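Local coordinates for protein NANS (YJHS), A 9-O-acetyl N-acetylneuraminic acid esterase (Escherichia coli O157:H7 EDL933, PDB 3PT5) that probably removes the 9-O-acetyl group from 9-O-acetyl-N-acetylneuraminate, allowing the bacterium to grow on this alternative sialic acid, at residues H203-R215 with G255-F267. Numbering follows the deposited sequence.
Sequences HPQHFNHMVEAFR and GNYQNNILANIIF
Phe207 presents one ring face to the edge of Tyr257, whose CE1 sits over the centre of the phenyl ring, 3.6 Å from Phe207 CZ; the planes stand at 82°, a T-shaped pair. The pair joins helix 203-218 of this SGNH-hydrolase fold to the loop leading into strand 265-268, which lies at one edge of the main sheet, parallel to 233-236. Val211 CG2 packs on the opposite face of Phe207, toward its rim. Tyr257 OH is bonded to Gln190 O and Trp188 NE1, which fixes the ring's far end.

Next along the helix, Asn208 OD1 is gripped twice: by Asn260 ND2 at 2.9 Å and by Asn256 ND2 at 3.2 Å, the two donors coming from opposite faces of its carboxamide. Asn260 ND2 also donates to Asn256 O, while Asn260 OD1 accepts from Leu262 N in an Asx turn, so one side chain ties the loop to itself and to the helix. Leu262 then wedges CD1 against Val211 CB and CD2 against Glu212 CG.

Arg215, with CG anti to its carbonyl carbon (chi1 -69°) and the chain extended to NE, reaches the loop edge-on: NH1 donates to Ala263 O at 2.7 Å, and NH2 adds a weak bond to that same oxygen at 3.0 Å.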
ATOM      1  N   HIS A 203       1.604   5.566 -19.982  1.00 15.58           N
ATOM      2  CA  HIS A 203       1.085   5.232 -18.647  1.00 14.24           C
ATOM      3  C   HIS A 203      -0.274   5.895 -18.374  1.00 13.87           C
ATOM      4  O   HIS A 203      -1.202   5.210 -17.929  1.00 14.35           O
ATOM      5  CB  HIS A 203       2.117   5.579 -17.556  1.00 13.15           C
ATOM      6  CG  HIS A 203       1.627   5.363 -16.159  1.00 12.46           C
ATOM      7  ND1 HIS A 203       0.643   6.140 -15.582  1.00 12.10           N
ATOM      8  CD2 HIS A 203       2.025   4.485 -15.202  1.00 10.19           C
ATOM      9  CE1 HIS A 203       0.435   5.729 -14.339  1.00 11.18           C
ATOM     10  NE2 HIS A 203       1.246   4.712 -14.095  1.00 14.04           N
ATOM     11  N   PRO A 204      -0.425   7.199 -18.675  1.00 14.04           N
ATOM     12  CA  PRO A 204      -1.765   7.762 -18.328  1.00 14.77           C
ATOM     13  C   PRO A 204      -2.968   7.008 -18.903  1.00 15.59           C
ATOM     14  O   PRO A 204      -3.941   6.738 -18.175  1.00 15.24           O
ATOM     15  CB  PRO A 204      -1.675   9.205 -18.840  1.00 14.83           C
ATOM     16  CG  PRO A 204      -0.210   9.552 -18.662  1.00 15.02           C
ATOM     17  CD  PRO A 204       0.524   8.273 -19.058  1.00 13.86           C
ATOM     18  N   GLN A 205      -2.905   6.635 -20.180  1.00 16.17           N
ATOM     19  CA  GLN A 205      -4.010   5.873 -20.738  1.00 17.43           C
ATOM     20  C   GLN A 205      -4.126   4.463 -20.172  1.00 16.67           C
ATOM     21  O   GLN A 205      -5.232   3.992 -19.954  1.00 17.41           O
ATOM     22  CB  GLN A 205      -4.026   5.890 -22.266  1.00 18.50           C
ATOM     23  CG  GLN A 205      -4.544   7.227 -22.859  1.00 24.00           C
ATOM     24  CD  GLN A 205      -5.689   7.888 -22.045  1.00 28.99           C
ATOM     25  OE1 GLN A 205      -6.815   7.368 -21.953  1.00 33.10           O
ATOM     26  NE2 GLN A 205      -5.396   9.057 -21.472  1.00 31.18           N
ATOM     27  N   HIS A 206      -2.995   3.800 -19.905  1.00 15.54           N
ATOM     28  CA  HIS A 206      -3.037   2.468 -19.286  1.00 15.88           C
ATOM     29  C   HIS A 206      -3.687   2.520 -17.921  1.00 15.44           C
ATOM     30  O   HIS A 206      -4.542   1.684 -17.600  1.00 15.74           O
ATOM     31  CB  HIS A 206      -1.643   1.834 -19.148  1.00 16.82           C
ATOM     32  CG  HIS A 206      -1.075   1.328 -20.437  1.00 19.21           C
ATOM     33  ND1 HIS A 206       0.261   1.443 -20.759  1.00 24.28           N
ATOM     34  CD2 HIS A 206      -1.664   0.720 -21.492  1.00 23.13           C
ATOM     35  CE1 HIS A 206       0.472   0.923 -21.955  1.00 20.02           C
ATOM     36  NE2 HIS A 206      -0.680   0.480 -22.424  1.00 24.51           N
ATOM     37  N   PHE A 207      -3.269   3.496 -17.115  1.00 13.25           N
ATOM     38  CA  PHE A 207      -3.850   3.710 -15.789  1.00 13.54           C
ATOM     39  C   PHE A 207      -5.350   4.023 -15.880  1.00 14.08           C
ATOM     40  O   PHE A 207      -6.160   3.385 -15.193  1.00 14.60           O
ATOM     41  CB  PHE A 207      -3.115   4.839 -15.059  1.00 13.64           C
ATOM     42  CG  PHE A 207      -3.752   5.221 -13.747  1.00 11.00           C
ATOM     43  CD1 PHE A 207      -3.596   4.408 -12.618  1.00 11.79           C
ATOM     44  CD2 PHE A 207      -4.545   6.357 -13.647  1.00  9.09           C
ATOM     45  CE1 PHE A 207      -4.198   4.757 -11.416  1.00 11.22           C
ATOM     46  CE2 PHE A 207      -5.182   6.709 -12.416  1.00 12.20           C
ATOM     47  CZ  PHE A 207      -4.994   5.917 -11.319  1.00 10.63           C
ATOM     48  N   ASN A 208      -5.713   4.976 -16.739  1.00 13.87           N
ATOM     49  CA  ASN A 208      -7.124   5.352 -16.869  1.00 14.21           C
ATOM     50  C   ASN A 208      -7.965   4.172 -17.281  1.00 14.91           C
ATOM     51  O   ASN A 208      -9.040   3.972 -16.745  1.00 15.53           O
ATOM     52  CB  ASN A 208      -7.317   6.484 -17.861  1.00 13.83           C
ATOM     53  CG  ASN A 208      -6.883   7.826 -17.313  1.00 16.14           C
ATOM     54  OD1 ASN A 208      -6.108   7.918 -16.351  1.00 16.34           O
ATOM     55  ND2 ASN A 208      -7.405   8.885 -17.906  1.00 19.28           N
ATOM     56  N   HIS A 209      -7.468   3.364 -18.219  1.00 14.24           N
ATOM     57  CA  HIS A 209      -8.225   2.207 -18.667  1.00 15.88           C
ATOM     58  C   HIS A 209      -8.436   1.184 -17.557  1.00 15.18           C
ATOM     59  O   HIS A 209      -9.498   0.557 -17.443  1.00 15.67           O
ATOM     60  CB  HIS A 209      -7.548   1.581 -19.890  1.00 15.69           C
ATOM     61  CG  HIS A 209      -7.677   2.416 -21.129  1.00 21.04           C
ATOM     62  ND1 HIS A 209      -6.761   2.371 -22.160  1.00 26.15           N
ATOM     63  CD2 HIS A 209      -8.624   3.309 -21.507  1.00 24.85           C
ATOM     64  CE1 HIS A 209      -7.132   3.209 -23.115  1.00 27.12           C
ATOM     65  NE2 HIS A 209      -8.262   3.786 -22.747  1.00 26.04           N
ATOM     66  N   MET A 210      -7.427   1.030 -16.705  1.00 14.81           N
ATOM     67  CA  MET A 210      -7.534   0.101 -15.583  1.00 14.82           C
ATOM     68  C   MET A 210      -8.514   0.578 -14.519  1.00 14.71           C
ATOM     69  O   MET A 210      -9.261  -0.207 -13.928  1.00 15.26           O
ATOM     70  CB  MET A 210      -6.161  -0.159 -14.972  1.00 14.79           C
ATOM     71  CG  MET A 210      -6.154  -1.419 -14.188  1.00 14.45           C
ATOM     72  SD  MET A 210      -4.608  -1.805 -13.331  1.00 17.24           S
ATOM     73  CE  MET A 210      -4.640  -0.600 -12.009  1.00 12.36           C
ATOM     74  N   VAL A 211      -8.492   1.874 -14.246  1.00 14.78           N
ATOM     75  CA  VAL A 211      -9.465   2.444 -13.317  1.00 14.15           C
ATOM     76  C   VAL A 211     -10.891   2.278 -13.864  1.00 14.30           C
ATOM     77  O   VAL A 211     -11.776   1.886 -13.131  1.00 14.26           O
ATOM     78  CB  VAL A 211      -9.192   3.913 -13.038  1.00 13.69           C
ATOM     79  CG1 VAL A 211     -10.277   4.476 -12.172  1.00 13.13           C
ATOM     80  CG2 VAL A 211      -7.838   4.091 -12.360  1.00 14.29           C
ATOM     81  N   GLU A 212     -11.108   2.545 -15.147  1.00 15.58           N
ATOM     82  CA  GLU A 212     -12.454   2.327 -15.702  1.00 15.98           C
ATOM     83  C   GLU A 212     -12.876   0.845 -15.653  1.00 15.89           C
ATOM     84  O   GLU A 212     -14.047   0.541 -15.389  1.00 14.96           O
ATOM     85  CB  GLU A 212     -12.591   2.836 -17.140  1.00 16.67           C
ATOM     86  CG  GLU A 212     -12.214   4.281 -17.408  1.00 21.24           C
ATOM     87  CD  GLU A 212     -12.105   4.587 -18.899  1.00 27.43           C
ATOM     88  OE1 GLU A 212     -11.283   3.954 -19.610  1.00 30.61           O
ATOM     89  OE2 GLU A 212     -12.827   5.494 -19.374  1.00 29.92           O
ATOM     90  N   ALA A 213     -11.937  -0.065 -15.897  1.00 15.33           N
ATOM     91  CA  ALA A 213     -12.234  -1.503 -15.829  1.00 16.03           C
ATOM     92  C   ALA A 213     -12.594  -1.917 -14.403  1.00 15.93           C
ATOM     93  O   ALA A 213     -13.547  -2.667 -14.176  1.00 17.38           O
ATOM     94  CB  ALA A 213     -11.058  -2.338 -16.359  1.00 15.08           C
ATOM     95  N   PHE A 214     -11.829  -1.416 -13.440  1.00 16.91           N
ATOM     96  CA  PHE A 214     -12.082  -1.659 -12.031  1.00 16.79           C
ATOM     97  C   PHE A 214     -13.520  -1.232 -11.664  1.00 17.00           C
ATOM     98  O   PHE A 214     -14.258  -1.970 -11.000  1.00 18.12           O
ATOM     99  CB  PHE A 214     -11.030  -0.906 -11.183  1.00 16.37           C
ATOM    100  CG  PHE A 214     -11.169  -1.117  -9.686  1.00 15.72           C
ATOM    101  CD1 PHE A 214     -10.571  -2.208  -9.062  1.00 14.90           C
ATOM    102  CD2 PHE A 214     -11.858  -0.181  -8.886  1.00 15.84           C
ATOM    103  CE1 PHE A 214     -10.668  -2.405  -7.669  1.00 12.91           C
ATOM    104  CE2 PHE A 214     -11.969  -0.359  -7.494  1.00 15.38           C
ATOM    105  CZ  PHE A 214     -11.369  -1.469  -6.870  1.00 15.04           C
ATOM    106  N   ARG A 215     -13.902  -0.040 -12.094  1.00 17.63           N
ATOM    107  CA  ARG A 215     -15.220   0.522 -11.774  1.00 18.09           C
ATOM    108  C   ARG A 215     -16.356  -0.270 -12.425  1.00 19.39           C
ATOM    109  O   ARG A 215     -17.372  -0.522 -11.771  1.00 19.63           O
ATOM    110  CB  ARG A 215     -15.264   2.008 -12.126  1.00 18.15           C
ATOM    111  CG  ARG A 215     -14.371   2.815 -11.198  1.00 16.81           C
ATOM    112  CD  ARG A 215     -14.247   4.285 -11.588  1.00 15.80           C
ATOM    113  NE  ARG A 215     -13.565   5.008 -10.515  1.00 12.91           N
ATOM    114  CZ  ARG A 215     -13.201   6.297 -10.523  1.00 14.25           C
ATOM    115  NH1 ARG A 215     -13.441   7.100 -11.558  1.00 15.30           N
ATOM    116  NH2 ARG A 215     -12.582   6.791  -9.445  1.00 13.66           N
ATOM    117  N   GLY A 255       1.405  13.856 -13.064  1.00 12.88           N
ATOM    118  CA  GLY A 255       0.502  14.949 -13.419  1.00 12.79           C
ATOM    119  C   GLY A 255      -0.877  14.408 -13.764  1.00 12.84           C
ATOM    120  O   GLY A 255      -1.903  15.028 -13.436  1.00 14.33           O
ATOM    121  N   ASN A 256      -0.915  13.220 -14.355  1.00 12.39           N
ATOM    122  CA  ASN A 256      -2.170  12.601 -14.708  1.00 13.39           C
ATOM    123  C   ASN A 256      -3.015  12.205 -13.487  1.00 13.34           C
ATOM    124  O   ASN A 256      -4.220  11.989 -13.589  1.00 14.58           O
ATOM    125  CB  ASN A 256      -1.940  11.405 -15.618  1.00 13.80           C
ATOM    126  CG  ASN A 256      -3.234  10.820 -16.123  1.00 12.08           C
ATOM    127  OD1 ASN A 256      -4.042  11.516 -16.774  1.00 16.46           O
ATOM    128  ND2 ASN A 256      -3.441   9.530 -15.859  1.00 13.42           N
ATOM    129  N   TYR A 257      -2.376  12.087 -12.334  1.00 13.39           N
ATOM    130  CA  TYR A 257      -3.106  11.822 -11.086  1.00 14.27           C
ATOM    131  C   TYR A 257      -3.762  13.091 -10.543  1.00 15.99           C
ATOM    132  O   TYR A 257      -4.648  13.009  -9.698  1.00 15.35           O
ATOM    133  CB  TYR A 257      -2.165  11.271 -10.026  1.00 13.62           C
ATOM    134  CG  TYR A 257      -1.603   9.895 -10.339  1.00 12.62           C
ATOM    135  CD1 TYR A 257      -2.402   8.883 -10.885  1.00 10.65           C
ATOM    136  CD2 TYR A 257      -0.276   9.594 -10.056  1.00 11.62           C
ATOM    137  CE1 TYR A 257      -1.867   7.609 -11.177  1.00 12.47           C
ATOM    138  CE2 TYR A 257       0.260   8.335 -10.325  1.00 10.19           C
ATOM    139  CZ  TYR A 257      -0.523   7.344 -10.874  1.00 10.66           C
ATOM    140  OH  TYR A 257       0.039   6.104 -11.145  1.00  9.91           O
ATOM    141  N   GLN A 258      -3.299  14.243 -11.028  1.00 17.38           N
ATOM    142  CA  GLN A 258      -3.739  15.566 -10.570  1.00 18.90           C
ATOM    143  C   GLN A 258      -4.700  16.226 -11.556  1.00 18.91           C
ATOM    144  O   GLN A 258      -5.483  17.108 -11.187  1.00 18.97           O
ATOM    145  CB  GLN A 258      -2.521  16.484 -10.414  1.00 19.62           C
ATOM    146  CG  GLN A 258      -1.513  16.017  -9.402  1.00 22.22           C
ATOM    147  CD  GLN A 258      -0.155  16.704  -9.525  1.00 24.46           C
ATOM    148  OE1 GLN A 258      -0.044  17.920  -9.369  1.00 26.00           O
ATOM    149  NE2 GLN A 258       0.894  15.908  -9.760  1.00 24.98           N
ATOM    150  N   ASN A 259      -4.606  15.836 -12.823  1.00 18.81           N
ATOM    151  CA  ASN A 259      -5.434  16.406 -13.879  1.00 19.78           C
ATOM    152  C   ASN A 259      -6.163  15.327 -14.663  1.00 19.37           C
ATOM    153  O   ASN A 259      -6.336  15.432 -15.879  1.00 20.97           O
ATOM    154  CB  ASN A 259      -4.568  17.246 -14.828  1.00 20.37           C
ATOM    155  CG  ASN A 259      -3.907  18.403 -14.129  1.00 23.71           C
ATOM    156  OD1 ASN A 259      -4.572  19.246 -13.529  1.00 28.00           O
ATOM    157  ND2 ASN A 259      -2.573  18.442 -14.185  1.00 27.66           N
ATOM    158  N   ASN A 260      -6.638  14.309 -13.960  1.00 18.31           N
ATOM    159  CA  ASN A 260      -7.262  13.179 -14.623  1.00 17.23           C
ATOM    160  C   ASN A 260      -8.634  13.515 -15.235  1.00 17.40           C
ATOM    161  O   ASN A 260      -9.382  14.322 -14.679  1.00 16.08           O
ATOM    162  CB  ASN A 260      -7.387  12.024 -13.637  1.00 17.41           C
ATOM    163  CG  ASN A 260      -7.389  10.699 -14.324  1.00 15.40           C
ATOM    164  OD1 ASN A 260      -8.410  10.261 -14.828  1.00 14.95           O
ATOM    165  ND2 ASN A 260      -6.232  10.070 -14.396  1.00 16.36           N
ATOM    166  N   ILE A 261      -8.962  12.871 -16.356  1.00 17.42           N
ATOM    167  CA  ILE A 261     -10.275  13.040 -16.989  1.00 18.56           C
ATOM    168  C   ILE A 261     -11.370  12.281 -16.241  1.00 18.04           C
ATOM    169  O   ILE A 261     -12.543  12.630 -16.324  1.00 18.27           O
ATOM    170  CB  ILE A 261     -10.278  12.652 -18.494  1.00 18.99           C
ATOM    171  CG1 ILE A 261      -9.785  11.222 -18.708  1.00 21.19           C
ATOM    172  CG2 ILE A 261      -9.431  13.635 -19.293  1.00 20.87           C
ATOM    173  CD1 ILE A 261     -10.878  10.192 -18.920  1.00 27.77           C
ATOM    174  N   LEU A 262     -10.980  11.271 -15.465  1.00 16.79           N
ATOM    175  CA  LEU A 262     -11.947  10.496 -14.700  1.00 15.59           C
ATOM    176  C   LEU A 262     -12.347  11.166 -13.378  1.00 15.52           C
ATOM    177  O   LEU A 262     -11.576  11.936 -12.785  1.00 15.29           O
ATOM    178  CB  LEU A 262     -11.391   9.099 -14.404  1.00 15.00           C
ATOM    179  CG  LEU A 262     -11.002   8.237 -15.601  1.00 15.96           C
ATOM    180  CD1 LEU A 262     -10.279   6.953 -15.182  1.00 16.52           C
ATOM    181  CD2 LEU A 262     -12.238   7.928 -16.454  1.00 16.63           C
ATOM    182  N   ALA A 263     -13.559  10.864 -12.921  1.00 15.11           N
ATOM    183  CA  ALA A 263     -14.055  11.401 -11.657  1.00 14.55           C
ATOM    184  C   ALA A 263     -13.325  10.740 -10.477  1.00 14.93           C
ATOM    185  O   ALA A 263     -12.942   9.566 -10.546  1.00 14.24           O
ATOM    186  CB  ALA A 263     -15.565  11.142 -11.543  1.00 14.75           C
ATOM    187  N   ASN A 264     -13.147  11.515  -9.405  1.00 14.93           N
ATOM    188  CA  ASN A 264     -12.736  10.985  -8.108  1.00 15.15           C
ATOM    189  C   ASN A 264     -11.356  10.358  -8.133  1.00 14.75           C
ATOM    190  O   ASN A 264     -11.130   9.307  -7.554  1.00 14.91           O
ATOM    191  CB  ASN A 264     -13.792  10.026  -7.560  1.00 15.62           C
ATOM    192  CG  ASN A 264     -15.119  10.722  -7.308  1.00 17.44           C
ATOM    193  OD1 ASN A 264     -15.161  11.942  -7.072  1.00 18.17           O
ATOM    194  ND2 ASN A 264     -16.197   9.958  -7.351  1.00 17.64           N
ATOM    195  N   ILE A 265     -10.437  11.051  -8.789  1.00 14.96           N
ATOM    196  CA  ILE A 265      -9.042  10.679  -8.738  1.00 14.47           C
ATOM    197  C   ILE A 265      -8.411  11.762  -7.888  1.00 14.66           C
ATOM    198  O   ILE A 265      -8.360  12.931  -8.301  1.00 14.90           O
ATOM    199  CB  ILE A 265      -8.400  10.583 -10.155  1.00 14.33           C
ATOM    200  CG1 ILE A 265      -9.202   9.634 -11.072  1.00 15.03           C
ATOM    201  CG2 ILE A 265      -6.892  10.201 -10.057  1.00 15.00           C
ATOM    202  CD1 ILE A 265      -9.190   8.140 -10.694  1.00 15.09           C
ATOM    203  N   ILE A 266      -7.945  11.380  -6.693  1.00 13.26           N
ATOM    204  CA  ILE A 266      -7.515  12.373  -5.716  1.00 12.94           C
ATOM    205  C   ILE A 266      -6.015  12.231  -5.458  1.00 11.62           C
ATOM    206  O   ILE A 266      -5.568  11.208  -4.944  1.00 12.22           O
ATOM    207  CB  ILE A 266      -8.326  12.258  -4.414  1.00 13.15           C
ATOM    208  CG1 ILE A 266      -9.821  12.461  -4.688  1.00 16.39           C
ATOM    209  CG2 ILE A 266      -7.885  13.288  -3.367  1.00 12.53           C
ATOM    210  CD1 ILE A 266     -10.576  11.188  -4.661  1.00 19.00           C
ATOM    211  N   PHE A 267      -5.265  13.265  -5.835  1.00 11.04           N
ATOM    212  CA  PHE A 267      -3.821  13.280  -5.652  1.00 10.74           C
ATOM    213  C   PHE A 267      -3.454  13.581  -4.209  1.00 10.96           C
ATOM    214  O   PHE A 267      -3.899  14.584  -3.611  1.00 11.76           O
ATOM    215  CB  PHE A 267      -3.164  14.301  -6.578  1.00 11.22           C
ATOM    216  CG  PHE A 267      -1.672  14.296  -6.517  1.00 10.84           C
ATOM    217  CD1 PHE A 267      -0.929  13.168  -6.894  1.00 11.02           C
ATOM    218  CD2 PHE A 267      -0.995  15.444  -6.132  1.00 13.05           C
ATOM    219  CE1 PHE A 267       0.487  13.210  -6.847  1.00 13.25           C
ATOM    220  CE2 PHE A 267       0.396  15.474  -6.075  1.00 12.92           C
ATOM    221  CZ  PHE A 267       1.125  14.381  -6.450  1.00 12.69           C
TER
HETATM  222  O   HOH W   1      -0.872   8.375 -15.014  1.00 12.89           O
HETATM  223  O   HOH W   2      -6.701  11.671 -17.590  1.00 15.19           O